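Local coordinates for protein galactokinase (Bifidobacterium longum subsp. infantis ATCC 15697 = JCM 1222 = DSM 20088, PDB 6TEQ) that binds galactose and ADP and probably phosphorylates the sugar at the expense of ATP, as a galactokinase of the GHMP kinase family, at residues A174-E179 with L190-S195; A166-L171 with A194-T199; I349-A354 with Y360-T365. All coordinates share one frame; numbering follows the deposited sequence. Where two conformers were deposited one is given.

Contact 1: A174-E179 with L190-S195; sequences AAIKSE and LDQNAS. With GAF (2-deoxy-2-fluoro-alpha-D-galactopyranose), chain M.
The side-chain amide of Gln192 turns one face to Ile176, whose CG1 stands over that face, 3.5 Å from Gln192 CD. The carboxylate of Glu179 comes up to the amide at a slant, the two planes 59° apart. Gln192 presents its flat group in this way because its chain bends at chi2 (85°); nearer the backbone, Gln192 CG rests 4.2 Å from Ala175 CB. Glu179, with CG anti to its own N (chi1 -176°) and extended beyond, carries its carboxylate out from helix 165-183 to the water shared with Asp191. In the conformer described, Glu179 OE1 accepts a hydrogen bond of 2.6 Å from a water that also donates a longer one, 3.3 Å, to Asp191 OD2; the bridge is claimed for that conformer alone. Asp191 OD1 is engaged by Arg40 in a salt bridge, while Asp191 OD2 lies 3.2 Å from F2 of the bound fluorogalactose. With an alanine in place of Asp191, Arg40 would probably lose its carboxylate mate and the water would be held less firmly between the helices. The helix axes approach to 9.8 Å in a roughly antiparallel pairing. Glu179 binds magnesium in another crystal of this protein and Asp191 binds galactose, so the arrangement is that of a GHMP kinase active site, with a magnesium-binding and a galactose-binding residue on adjoining helices.

Contact 2: A166-L171 with A194-T199; sequences AGRVTL and ASMRCT
Met196 and Arg168, the two residues most covered here, run obliquely across each other, and the guanidinium of Arg168 reaches back to the main chain of Met196. Arg168 NH1 donates to Met196 O over 3.0 Å along a nearly straight N-H line (169°). The oxygen lies at the edge of the guanidinium, close to its plane, whereas the donor is tilted 33° from the carbonyl plane. On the way there, Arg168 CD passes 3.3 Å from Met196 O and 4.2 Å from Met196 CB, the arginine chain being extended from CG to NE. Its group is pinned from several sides: NE bonds to Gly162 O, and NH1 has a second acceptor in Ala412 O, which should hold the guanidinium against rotation. The Met196 side chain ends at Leu171, CE 4.2 Å from Leu171 CB in the conformer described, with Cys147 and Leu151 of helix 141-156 also touching it.

Arg197 makes the third part of the contact. A bend at chi3 (78°) lays one face of its guanidinium against Val169, whose CG2 is 3.8 Å from the plane, over its centre. The polar rim of that group is used by Asp165 in a salt bridge, by Pro214 O, and by Asn193 and Asn217.

Both arginines thus act through flat groups whose N-H bonds go to carbonyl and amide oxygens and, for Arg197, a carboxylate, and whose faces or aliphatic stems can still pack against carbon. Arg168 takes up a carbonyl close to the C-terminal end of helix 190-197, implying that this junction is joined by polar bonds as well as by apolar packing.

Contact 3: I349-A354 with Y360-T365; sequences IAVDVA and YGARMT
Val351 and Ala354 of helix 345-356 press on Ala362 of strand 361-365, an alpha-on-beta layer in the C-terminal region of the GHMP kinase fold. The strand is an outermost one of a five-stranded mixed sheet and runs nearly antiparallel to the helix, at 167°, with the short axes only 7.6 Å apart. Small residues permit this closeness. Ala354 CB meets Ala362 CB at 3.8 Å, methyl to methyl, with no longer side chain to hold the layers apart. With CG1 anti to its own N (chi1 161°), Val351 lays both branches on one face of the Ala362–Arg363 peptide, CG1 3.7 Å from Ala362 O and CG2 3.8 Å from Arg363 N. Ile373 of the neighbouring strand 372-378 also abuts Val351.

Beyond this patch the contact thins. The end of Met364 leads away from the helix and touches the loop residues Val342 and Thr343; the residue is met chiefly through its backbone, Val351 CG2 lying 4.0 Å from Met364 N. Arg363 departs on the strand's other face, where it forms a salt bridge with Glu46 of the sugar site and a hydrogen bond to Ser332. On the partly exposed side of the helix, Asp352 points away from the strand and pairs with Lys356. Back at the tight end, Ala362 CB also comes within 4.1 Å of Val351 O, touching the helix backbone itself.

Contacts 1 and 2 are two levels of one helix pair: both join helix 165-183 to helix 190-197, share Ala194 and Ser195, and have centres about 9 Å apart. Contact 1 is the level at the sugar; in contact 2 the side chain of Arg197 is already about 13 Å from the fluorogalactose. Contact 3 belongs to a later part of the chain, its centre about 27 Å from that of contact 1 and about 29 Å from that of contact 2. Yet it lies close to the pocket, the Met364 side chain about 6 Å from the sugar and Arg363 salt-bridged to Glu46, a pocket residue; nearest atoms of contacts 1 and 3 are about 7 Å apart.

Contact 1: A174-E179 with L190-S195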
ATOM      1  N   ALA A 174      -8.550  -1.803  12.345  1.00 14.00           N
ATOM      2  CA  ALA A 174      -7.648  -1.638  13.497  1.00 13.95           C
ATOM      3  C   ALA A 174      -6.273  -1.194  12.996  1.00 14.23           C
ATOM      4  O   ALA A 174      -5.602  -0.376  13.640  1.00 14.75           O
ATOM      5  CB  ALA A 174      -7.561  -2.921  14.284  1.00 15.46           C
ATOM      6  N   ALA A 175      -5.792  -1.790  11.908  1.00 13.54           N
ATOM      7  CA  ALA A 175      -4.470  -1.460  11.328  1.00 14.30           C
ATOM      8  C   ALA A 175      -4.442   0.002  10.869  1.00 14.06           C
ATOM      9  O   ALA A 175      -3.454   0.740  11.112  1.00 14.68           O
ATOM     10  CB  ALA A 175      -4.174  -2.397  10.220  1.00 14.47           C
ATOM     11  N   ILE A 176      -5.458   0.406  10.110  1.00 13.57           N
ATOM     12  CA  ILE A 176      -5.628   1.808   9.681  1.00 14.18           C
ATOM     13  C   ILE A 176      -5.657   2.721  10.901  1.00 15.08           C
ATOM     14  O   ILE A 176      -4.945   3.744  10.877  1.00 16.64           O
ATOM     15  CB  ILE A 176      -6.888   1.954   8.819  1.00 13.64           C
ATOM     16  CG1 ILE A 176      -6.781   1.120   7.523  1.00 14.96           C
ATOM     17  CG2 ILE A 176      -7.153   3.418   8.514  1.00 14.35           C
ATOM     18  CD1 ILE A 176      -8.102   1.049   6.781  1.00 15.60           C
ATOM     19  N   LYS A 177      -6.429   2.382  11.922  1.00 14.86           N
ATOM     20  CA  LYS A 177      -6.521   3.268  13.112  1.00 15.75           C
ATOM     21  C   LYS A 177      -5.166   3.373  13.826  1.00 15.56           C
ATOM     22  O   LYS A 177      -4.812   4.475  14.266  1.00 15.52           O
ATOM     23  CB  LYS A 177      -7.619   2.779  14.019  1.00 17.77           C
ATOM     24  CG  LYS A 177      -7.739   3.593  15.294  1.00 19.61           C
ATOM     25  CD  LYS A 177      -9.003   3.241  16.038  1.00 23.04           C
ATOM     26  CE  LYS A 177      -9.079   3.870  17.414  1.00 30.91           C
ATOM     27  NZ  LYS A 177     -10.443   3.721  17.964  1.00 34.34           N
ATOM     28  N   SER A 178      -4.429   2.272  13.918  1.00 14.78           N
ATOM     29  CA  SER A 178      -3.100   2.314  14.512  1.00 14.13           C
ATOM     30  C   SER A 178      -2.241   3.371  13.801  1.00 17.01           C
ATOM     31  O   SER A 178      -1.607   4.237  14.426  1.00 18.03           O
ATOM     32  CB  SER A 178      -2.410   0.976  14.464  1.00 14.00           C
ATOM     33  OG  SER A 178      -1.138   1.162  14.990  1.00 16.67           O
ATOM     34  N   GLU A 179      -2.170   3.258  12.500  0.50 14.45           N
ATOM     35  CA  GLU A 179      -1.280   4.122  11.717  0.50 15.34           C
ATOM     36  C   GLU A 179      -1.761   5.557  11.906  0.50 14.00           C
ATOM     37  O   GLU A 179      -0.960   6.377  12.353  0.50 14.31           O
ATOM     38  CB  GLU A 179      -1.271   3.687  10.251  0.50 15.02           C
ATOM     39  CG  GLU A 179      -0.293   4.498   9.434  0.50 14.69           C
ATOM     40  CD  GLU A 179       0.104   3.861   8.122  0.50 11.16           C
ATOM     41  OE1 GLU A 179      -0.331   2.727   7.893  0.50 10.93           O
ATOM     42  OE2 GLU A 179       0.788   4.545   7.340  0.50 10.35           O
ATOM     43  N   LEU A 190      -6.217   1.768   1.285  0.50 13.85           N
ATOM     44  CA  LEU A 190      -5.700   1.049   0.096  0.50 16.22           C
ATOM     45  C   LEU A 190      -4.797  -0.111   0.535  0.50 12.92           C
ATOM     46  O   LEU A 190      -4.970  -1.286   0.095  0.50 13.29           O
ATOM     47  CB  LEU A 190      -4.889   2.058  -0.739  0.50 17.07           C
ATOM     48  CG  LEU A 190      -4.228   1.568  -2.030  0.50 17.31           C
ATOM     49  CD1 LEU A 190      -3.328   2.657  -2.615  0.50 16.76           C
ATOM     50  CD2 LEU A 190      -3.428   0.315  -1.792  0.50 20.69           C
ATOM     51  N   ASP A 191      -3.804   0.226   1.344  1.00 11.72           N
ATOM     52  CA  ASP A 191      -2.662  -0.641   1.560  1.00 10.92           C
ATOM     53  C   ASP A 191      -3.074  -1.832   2.425  1.00  9.87           C
ATOM     54  O   ASP A 191      -2.608  -2.998   2.189  1.00 10.96           O
ATOM     55  CB  ASP A 191      -1.510   0.091   2.224  1.00 12.86           C
ATOM     56  CG  ASP A 191      -1.005   1.337   1.541  1.00 13.10           C
ATOM     57  OD1 ASP A 191      -1.403   1.558   0.371  1.00 13.06           O
ATOM     58  OD2 ASP A 191      -0.104   1.926   2.163  1.00 15.82           O
ATOM     59  N   GLN A 192      -3.919  -1.577   3.414  1.00 10.81           N
ATOM     60  CA  GLN A 192      -4.322  -2.566   4.412  1.00 12.32           C
ATOM     61  C   GLN A 192      -5.354  -3.511   3.770  1.00 11.22           C
ATOM     62  O   GLN A 192      -5.288  -4.773   3.991  1.00 11.67           O
ATOM     63  CB  GLN A 192      -4.899  -1.870   5.635  1.00 13.89           C
ATOM     64  CG  GLN A 192      -3.895  -0.946   6.335  1.00 13.28           C
ATOM     65  CD  GLN A 192      -3.809   0.457   5.763  1.00 13.05           C
ATOM     66  OE1 GLN A 192      -4.423   0.807   4.723  1.00 14.21           O
ATOM     67  NE2 GLN A 192      -3.036   1.289   6.443  1.00 19.36           N
ATOM     68  N   ASN A 193      -6.215  -3.025   2.916  1.00 11.88           N
ATOM     69  CA  ASN A 193      -7.122  -3.880   2.139  1.00 12.21           C
ATOM     70  C   ASN A 193      -6.328  -4.765   1.235  1.00 11.17           C
ATOM     71  O   ASN A 193      -6.621  -6.013   1.142  1.00 13.14           O
ATOM     72  CB  ASN A 193      -8.183  -3.019   1.398  1.00 11.77           C
ATOM     73  CG  ASN A 193      -9.347  -2.609   2.274  1.00 14.14           C
ATOM     74  OD1 ASN A 193     -10.257  -3.402   2.446  1.00 14.67           O
ATOM     75  ND2 ASN A 193      -9.297  -1.440   2.893  1.00 15.04           N
ATOM     76  N   ALA A 194      -5.311  -4.245   0.544  1.00 12.37           N
ATOM     77  CA  ALA A 194      -4.455  -5.086  -0.332  1.00 13.07           C
ATOM     78  C   ALA A 194      -3.820  -6.169   0.497  1.00 10.38           C
ATOM     79  O   ALA A 194      -3.879  -7.341   0.129  1.00 11.70           O
ATOM     80  CB  ALA A 194      -3.416  -4.258  -1.024  1.00 12.31           C
ATOM     81  N   SER A 195      -3.201  -5.809   1.604  1.00 10.71           N
ATOM     82  CA  SER A 195      -2.329  -6.728   2.353  1.00 11.08           C
ATOM     83  C   SER A 195      -3.179  -7.880   2.896  1.00 10.45           C
ATOM     84  O   SER A 195      -2.689  -9.008   3.019  1.00 13.96           O
ATOM     85  CB  SER A 195      -1.622  -5.952   3.475  1.00 12.08           C
ATOM     86  OG  SER A 195      -0.635  -6.739   4.076  1.00 13.51           O
TER
HETATM   87  C1  GAF M 609      -0.446   6.081   0.445  0.60 14.86           C
HETATM   88  C2  GAF M 609      -1.579   5.744   1.392  0.60 14.74           C
HETATM   89  F2  GAF M 609      -1.091   4.985   2.403  0.60 15.54           F
HETATM   90  C3  GAF M 609      -2.703   5.009   0.693  0.60 11.94           C
HETATM   91  O3  GAF M 609      -3.816   4.964   1.529  0.60 14.69           O
HETATM   92  C4  GAF M 609      -3.134   5.749  -0.609  0.60 13.52           C
HETATM   93  O4  GAF M 609      -3.810   6.976  -0.363  0.60 14.07           O
HETATM   94  C5  GAF M 609      -1.925   5.984  -1.449  0.60 12.35           C
HETATM   95  O5  GAF M 609      -0.974   6.725  -0.724  0.60 15.58           O
HETATM   96  C6  GAF M 609      -2.219   6.720  -2.739  0.60 11.16           C
HETATM   97  O6  GAF M 609      -3.090   5.967  -3.582  0.60  9.59           O
HETATM   98  O1  GAF M 609       0.142   4.824   0.166  0.60 17.81           O
HETATM   99  O   HOH W   1      -0.286   1.781   5.429  1.00 22.61           O

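Contact 2: A166-L171 with A194-T199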
ATOM      1  N   ALA A 166     -14.611 -10.916   5.012  1.00 14.24           N
ATOM      2  CA  ALA A 166     -15.415  -9.859   5.664  1.00 15.19           C
ATOM      3  C   ALA A 166     -14.896  -9.626   7.087  1.00 12.71           C
ATOM      4  O   ALA A 166     -14.821  -8.461   7.508  1.00 13.79           O
ATOM      5  CB  ALA A 166     -16.865 -10.254   5.650  1.00 14.41           C
ATOM      6  N   GLY A 167     -14.541 -10.686   7.805  1.00 14.12           N
ATOM      7  CA  GLY A 167     -13.973 -10.565   9.155  1.00 13.30           C
ATOM      8  C   GLY A 167     -12.686  -9.733   9.106  1.00 14.72           C
ATOM      9  O   GLY A 167     -12.446  -8.887   9.964  1.00 14.20           O
ATOM     10  N   ARG A 168     -11.881  -9.964   8.080  1.00 14.61           N
ATOM     11  CA  ARG A 168     -10.591  -9.264   8.038  1.00 15.47           C
ATOM     12  C   ARG A 168     -10.790  -7.747   7.951  1.00 12.58           C
ATOM     13  O   ARG A 168      -9.877  -7.016   8.353  1.00 13.43           O
ATOM     14  CB  ARG A 168      -9.697  -9.787   6.919  1.00 12.44           C
ATOM     15  CG  ARG A 168      -9.093 -11.109   7.277  1.00 13.76           C
ATOM     16  CD  ARG A 168      -8.144 -11.515   6.175  1.00 13.53           C
ATOM     17  NE  ARG A 168      -7.460 -12.721   6.531  1.00 14.65           N
ATOM     18  CZ  ARG A 168      -6.334 -13.131   6.012  1.00 12.71           C
ATOM     19  NH1 ARG A 168      -5.806 -12.522   4.966  1.00 15.26           N
ATOM     20  NH2 ARG A 168      -5.821 -14.264   6.413  1.00 14.49           N
ATOM     21  N   VAL A 169     -11.961  -7.249   7.506  1.00 13.70           N
ATOM     22  CA  VAL A 169     -12.174  -5.790   7.486  1.00 13.66           C
ATOM     23  C   VAL A 169     -12.081  -5.202   8.908  1.00 14.05           C
ATOM     24  O   VAL A 169     -11.628  -4.064   9.083  1.00 13.32           O
ATOM     25  CB  VAL A 169     -13.489  -5.477   6.740  1.00 16.29           C
ATOM     26  CG1 VAL A 169     -13.859  -4.016   6.930  1.00 15.98           C
ATOM     27  CG2 VAL A 169     -13.340  -5.880   5.263  1.00 17.44           C
ATOM     28  N   THR A 170     -12.544  -5.928   9.914  1.00 15.23           N
ATOM     29  CA  THR A 170     -12.375  -5.459  11.306  1.00 15.89           C
ATOM     30  C   THR A 170     -10.887  -5.245  11.615  1.00 13.19           C
ATOM     31  O   THR A 170     -10.506  -4.251  12.233  1.00 16.43           O
ATOM     32  CB  THR A 170     -13.057  -6.443  12.245  1.00 15.70           C
ATOM     33  OG1 THR A 170     -14.483  -6.327  11.998  1.00 18.69           O
ATOM     34  CG2 THR A 170     -12.749  -6.141  13.694  1.00 18.07           C
ATOM     35  N   LEU A 171     -10.048  -6.183  11.202  1.00 13.25           N
ATOM     36  CA  LEU A 171      -8.586  -6.143  11.464  1.00 12.85           C
ATOM     37  C   LEU A 171      -7.920  -5.063  10.621  1.00 10.91           C
ATOM     38  O   LEU A 171      -7.100  -4.344  11.148  1.00 12.60           O
ATOM     39  CB  LEU A 171      -8.009  -7.500  11.149  1.00 14.11           C
ATOM     40  CG  LEU A 171      -8.604  -8.648  11.951  1.00 13.82           C
ATOM     41  CD1 LEU A 171      -7.962  -9.931  11.621  1.00 15.00           C
ATOM     42  CD2 LEU A 171      -8.617  -8.416  13.426  1.00 16.36           C
ATOM     43  N   ALA A 194      -5.311  -4.245   0.544  1.00 12.37           N
ATOM     44  CA  ALA A 194      -4.455  -5.086  -0.332  1.00 13.07           C
ATOM     45  C   ALA A 194      -3.820  -6.169   0.497  1.00 10.38           C
ATOM     46  O   ALA A 194      -3.879  -7.341   0.129  1.00 11.70           O
ATOM     47  CB  ALA A 194      -3.416  -4.258  -1.024  1.00 12.31           C
ATOM     48  N   SER A 195      -3.201  -5.809   1.604  1.00 10.71           N
ATOM     49  CA  SER A 195      -2.329  -6.728   2.353  1.00 11.08           C
ATOM     50  C   SER A 195      -3.179  -7.880   2.896  1.00 10.45           C
ATOM     51  O   SER A 195      -2.689  -9.008   3.019  1.00 13.96           O
ATOM     52  CB  SER A 195      -1.622  -5.952   3.475  1.00 12.08           C
ATOM     53  OG  SER A 195      -0.635  -6.739   4.076  1.00 13.51           O
ATOM     54  N   MET A 196      -4.451  -7.638   3.192  0.50 11.98           N
ATOM     55  CA  MET A 196      -5.271  -8.658   3.886  0.50 12.55           C
ATOM     56  C   MET A 196      -6.351  -9.239   2.973  0.50 12.77           C
ATOM     57  O   MET A 196      -6.997 -10.216   3.417  0.50 12.06           O
ATOM     58  CB  MET A 196      -5.908  -8.115   5.164  0.50 12.85           C
ATOM     59  CG  MET A 196      -4.842  -7.719   6.131  0.50 12.95           C
ATOM     60  SD  MET A 196      -5.502  -7.457   7.777  0.50 15.74           S
ATOM     61  CE  MET A 196      -5.237  -9.103   8.446  0.50 14.95           C
ATOM     62  N   ARG A 197      -6.503  -8.756   1.740  1.00 10.64           N
ATOM     63  CA  ARG A 197      -7.624  -9.233   0.911  1.00 11.60           C
ATOM     64  C   ARG A 197      -7.241  -9.572  -0.513  1.00 12.20           C
ATOM     65  O   ARG A 197      -8.073 -10.235  -1.195  1.00 12.16           O
ATOM     66  CB  ARG A 197      -8.785  -8.226   0.918  1.00 11.92           C
ATOM     67  CG  ARG A 197      -9.291  -7.940   2.304  1.00 12.96           C
ATOM     68  CD  ARG A 197     -10.247  -6.834   2.244  1.00 13.58           C
ATOM     69  NE  ARG A 197     -11.556  -7.311   1.755  1.00 13.56           N
ATOM     70  CZ  ARG A 197     -12.582  -6.564   1.527  1.00 12.73           C
ATOM     71  NH1 ARG A 197     -12.488  -5.232   1.607  1.00 13.34           N
ATOM     72  NH2 ARG A 197     -13.729  -7.155   1.205  1.00 14.69           N
ATOM     73  N   CYS A 198      -6.021  -9.286  -0.941  1.00 12.70           N
ATOM     74  CA  CYS A 198      -5.583  -9.698  -2.293  1.00 12.25           C
ATOM     75  C   CYS A 198      -5.525 -11.213  -2.377  1.00 12.13           C
ATOM     76  O   CYS A 198      -5.421 -11.882  -1.311  1.00 14.03           O
ATOM     77  CB  CYS A 198      -4.270  -9.059  -2.663  1.00 12.55           C
ATOM     78  SG  CYS A 198      -4.388  -7.309  -3.094  1.00 13.00           S
ATOM     79  N   THR A 199      -5.556 -11.715  -3.591  1.00 12.03           N
ATOM     80  CA  THR A 199      -5.330 -13.146  -3.820  1.00 12.50           C
ATOM     81  C   THR A 199      -4.273 -13.349  -4.914  1.00 11.96           C
ATOM     82  O   THR A 199      -4.057 -12.511  -5.786  1.00 13.38           O
ATOM     83  CB  THR A 199      -6.645 -13.853  -4.138  1.00 13.92           C
ATOM     84  OG1 THR A 199      -7.175 -13.336  -5.374  1.00 15.50           O
ATOM     85  CG2 THR A 199      -7.680 -13.706  -3.046  1.00 15.47           C
TER

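Contact 3: I349-A354 with Y360-T365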
ATOM      1  N   ILE A 349      11.752  10.647 -14.106  1.00 13.78           N
ATOM      2  CA  ILE A 349      12.861  10.190 -14.998  1.00 12.87           C
ATOM      3  C   ILE A 349      12.853   8.653 -15.123  1.00 11.60           C
ATOM      4  O   ILE A 349      12.943   8.145 -16.250  1.00 13.50           O
ATOM      5  CB  ILE A 349      14.195  10.759 -14.508  1.00 14.41           C
ATOM      6  CG1 ILE A 349      14.251  12.263 -14.725  1.00 17.69           C
ATOM      7  CG2 ILE A 349      15.364  10.018 -15.198  1.00 17.16           C
ATOM      8  CD1 ILE A 349      15.363  12.981 -13.995  1.00 19.54           C
ATOM      9  N   ALA A 350      12.586   7.927 -14.047  1.00 11.84           N
ATOM     10  CA  ALA A 350      12.475   6.460 -14.161  1.00 11.47           C
ATOM     11  C   ALA A 350      11.353   6.124 -15.146  1.00 11.58           C
ATOM     12  O   ALA A 350      11.503   5.211 -15.945  1.00 13.46           O
ATOM     13  CB  ALA A 350      12.245   5.844 -12.809  1.00 11.82           C
ATOM     14  N   VAL A 351      10.199   6.762 -14.963  1.00  9.92           N
ATOM     15  CA  VAL A 351       9.066   6.517 -15.865  1.00 11.30           C
ATOM     16  C   VAL A 351       9.440   6.830 -17.318  1.00 11.34           C
ATOM     17  O   VAL A 351       9.093   6.043 -18.217  1.00 12.66           O
ATOM     18  CB  VAL A 351       7.845   7.352 -15.407  1.00 13.05           C
ATOM     19  CG1 VAL A 351       6.851   7.492 -16.531  1.00 13.32           C
ATOM     20  CG2 VAL A 351       7.231   6.688 -14.216  1.00 13.33           C
ATOM     21  N   ASP A 352      10.099   7.975 -17.563  1.00 12.34           N
ATOM     22  CA  ASP A 352      10.461   8.349 -18.944  1.00 12.71           C
ATOM     23  C   ASP A 352      11.394   7.260 -19.524  1.00 11.82           C
ATOM     24  O   ASP A 352      11.249   6.896 -20.710  1.00 13.73           O
ATOM     25  CB  ASP A 352      11.144   9.699 -18.960  1.00 15.87           C
ATOM     26  CG  ASP A 352      11.138  10.291 -20.346  1.00 16.63           C
ATOM     27  OD1 ASP A 352      10.043  10.319 -20.956  1.00 20.49           O
ATOM     28  OD2 ASP A 352      12.257  10.596 -20.814  1.00 21.00           O
ATOM     29  N   VAL A 353      12.367   6.819 -18.757  1.00 13.65           N
ATOM     30  CA  VAL A 353      13.302   5.763 -19.219  1.00 13.64           C
ATOM     31  C   VAL A 353      12.518   4.492 -19.582  1.00 13.45           C
ATOM     32  O   VAL A 353      12.737   3.918 -20.654  1.00 14.33           O
ATOM     33  CB  VAL A 353      14.406   5.482 -18.206  1.00 14.38           C
ATOM     34  CG1 VAL A 353      15.242   4.306 -18.613  1.00 15.05           C
ATOM     35  CG2 VAL A 353      15.288   6.672 -18.008  1.00 15.57           C
ATOM     36  N   ALA A 354      11.553   4.114 -18.762  1.00 13.00           N
ATOM     37  CA  ALA A 354      10.770   2.904 -19.024  1.00 11.73           C
ATOM     38  C   ALA A 354      10.005   3.111 -20.339  1.00 13.16           C
ATOM     39  O   ALA A 354       9.935   2.199 -21.180  1.00 13.47           O
ATOM     40  CB  ALA A 354       9.897   2.635 -17.860  1.00 14.06           C
ATOM     41  N   TYR A 360       4.953  -0.869 -22.077  1.00 11.96           N
ATOM     42  CA  TYR A 360       3.555  -0.589 -22.479  1.00 13.23           C
ATOM     43  C   TYR A 360       3.086   0.645 -21.735  1.00 11.91           C
ATOM     44  O   TYR A 360       2.401   1.478 -22.259  1.00 12.71           O
ATOM     45  CB  TYR A 360       2.668  -1.780 -22.174  1.00 13.58           C
ATOM     46  CG  TYR A 360       2.934  -2.954 -23.046  1.00 15.33           C
ATOM     47  CD1 TYR A 360       2.374  -3.037 -24.310  1.00 16.83           C
ATOM     48  CD2 TYR A 360       3.759  -3.957 -22.615  1.00 14.13           C
ATOM     49  CE1 TYR A 360       2.608  -4.149 -25.098  1.00 21.13           C
ATOM     50  CE2 TYR A 360       4.070  -4.999 -23.421  1.00 16.69           C
ATOM     51  CZ  TYR A 360       3.474  -5.127 -24.663  1.00 16.73           C
ATOM     52  OH  TYR A 360       3.770  -6.236 -25.404  1.00 21.02           O
ATOM     53  N   GLY A 361       3.523   0.748 -20.472  1.00 10.56           N
ATOM     54  CA  GLY A 361       3.295   1.950 -19.704  1.00 10.97           C
ATOM     55  C   GLY A 361       4.020   1.884 -18.381  1.00 10.72           C
ATOM     56  O   GLY A 361       4.472   0.794 -18.001  1.00 12.22           O
ATOM     57  N   ALA A 362       4.126   3.016 -17.738  1.00 11.46           N
ATOM     58  CA  ALA A 362       4.884   3.125 -16.485  1.00 11.64           C
ATOM     59  C   ALA A 362       4.339   4.285 -15.654  1.00 10.83           C
ATOM     60  O   ALA A 362       3.901   5.321 -16.210  1.00 12.30           O
ATOM     61  CB  ALA A 362       6.360   3.336 -16.819  1.00 11.80           C
ATOM     62  N   ARG A 363       4.384   4.126 -14.333  1.00 10.20           N
ATOM     63  CA  ARG A 363       3.817   5.125 -13.439  1.00  9.57           C
ATOM     64  C   ARG A 363       4.440   4.952 -12.073  1.00  9.02           C
ATOM     65  O   ARG A 363       4.708   3.825 -11.656  1.00 11.32           O
ATOM     66  CB  ARG A 363       2.286   4.996 -13.335  1.00 10.60           C
ATOM     67  CG  ARG A 363       1.780   3.640 -12.878  1.00 11.75           C
ATOM     68  CD  ARG A 363       0.281   3.494 -12.935  1.00 12.77           C
ATOM     69  NE  ARG A 363      -0.305   4.376 -11.970  1.00 12.99           N
ATOM     70  CZ  ARG A 363      -0.362   4.206 -10.644  1.00 11.15           C
ATOM     71  NH1 ARG A 363      -0.735   5.215  -9.901  1.00 12.17           N
ATOM     72  NH2 ARG A 363      -0.132   3.067 -10.070  1.00 12.55           N
ATOM     73  N   MET A 364       4.463   6.047 -11.338  1.00 10.30           N
ATOM     74  CA  MET A 364       4.646   5.930  -9.887  1.00  9.98           C
ATOM     75  C   MET A 364       3.502   5.099  -9.285  1.00  9.64           C
ATOM     76  O   MET A 364       2.401   5.054  -9.834  1.00 11.00           O
ATOM     77  CB  MET A 364       4.697   7.304  -9.277  1.00 13.16           C
ATOM     78  CG  MET A 364       3.453   8.189  -9.469  1.00 13.60           C
ATOM     79  SD  MET A 364       3.120   9.260  -8.080  1.00 13.85           S
ATOM     80  CE  MET A 364       2.496   8.065  -6.909  1.00 14.00           C
ATOM     81  N   THR A 365       3.767   4.449  -8.161  1.00 11.83           N
ATOM     82  CA  THR A 365       2.749   3.697  -7.393  1.00 11.34           C
ATOM     83  C   THR A 365       2.789   4.138  -5.924  1.00 10.58           C
ATOM     84  O   THR A 365       3.873   4.515  -5.395  1.00 14.76           O
ATOM     85  CB  THR A 365       2.961   2.162  -7.507  1.00 12.52           C
ATOM     86  OG1 THR A 365       1.796   1.460  -7.041  1.00 11.99           O
ATOM     87  CG2 THR A 365       4.198   1.650  -6.799  1.00 15.07           C
TER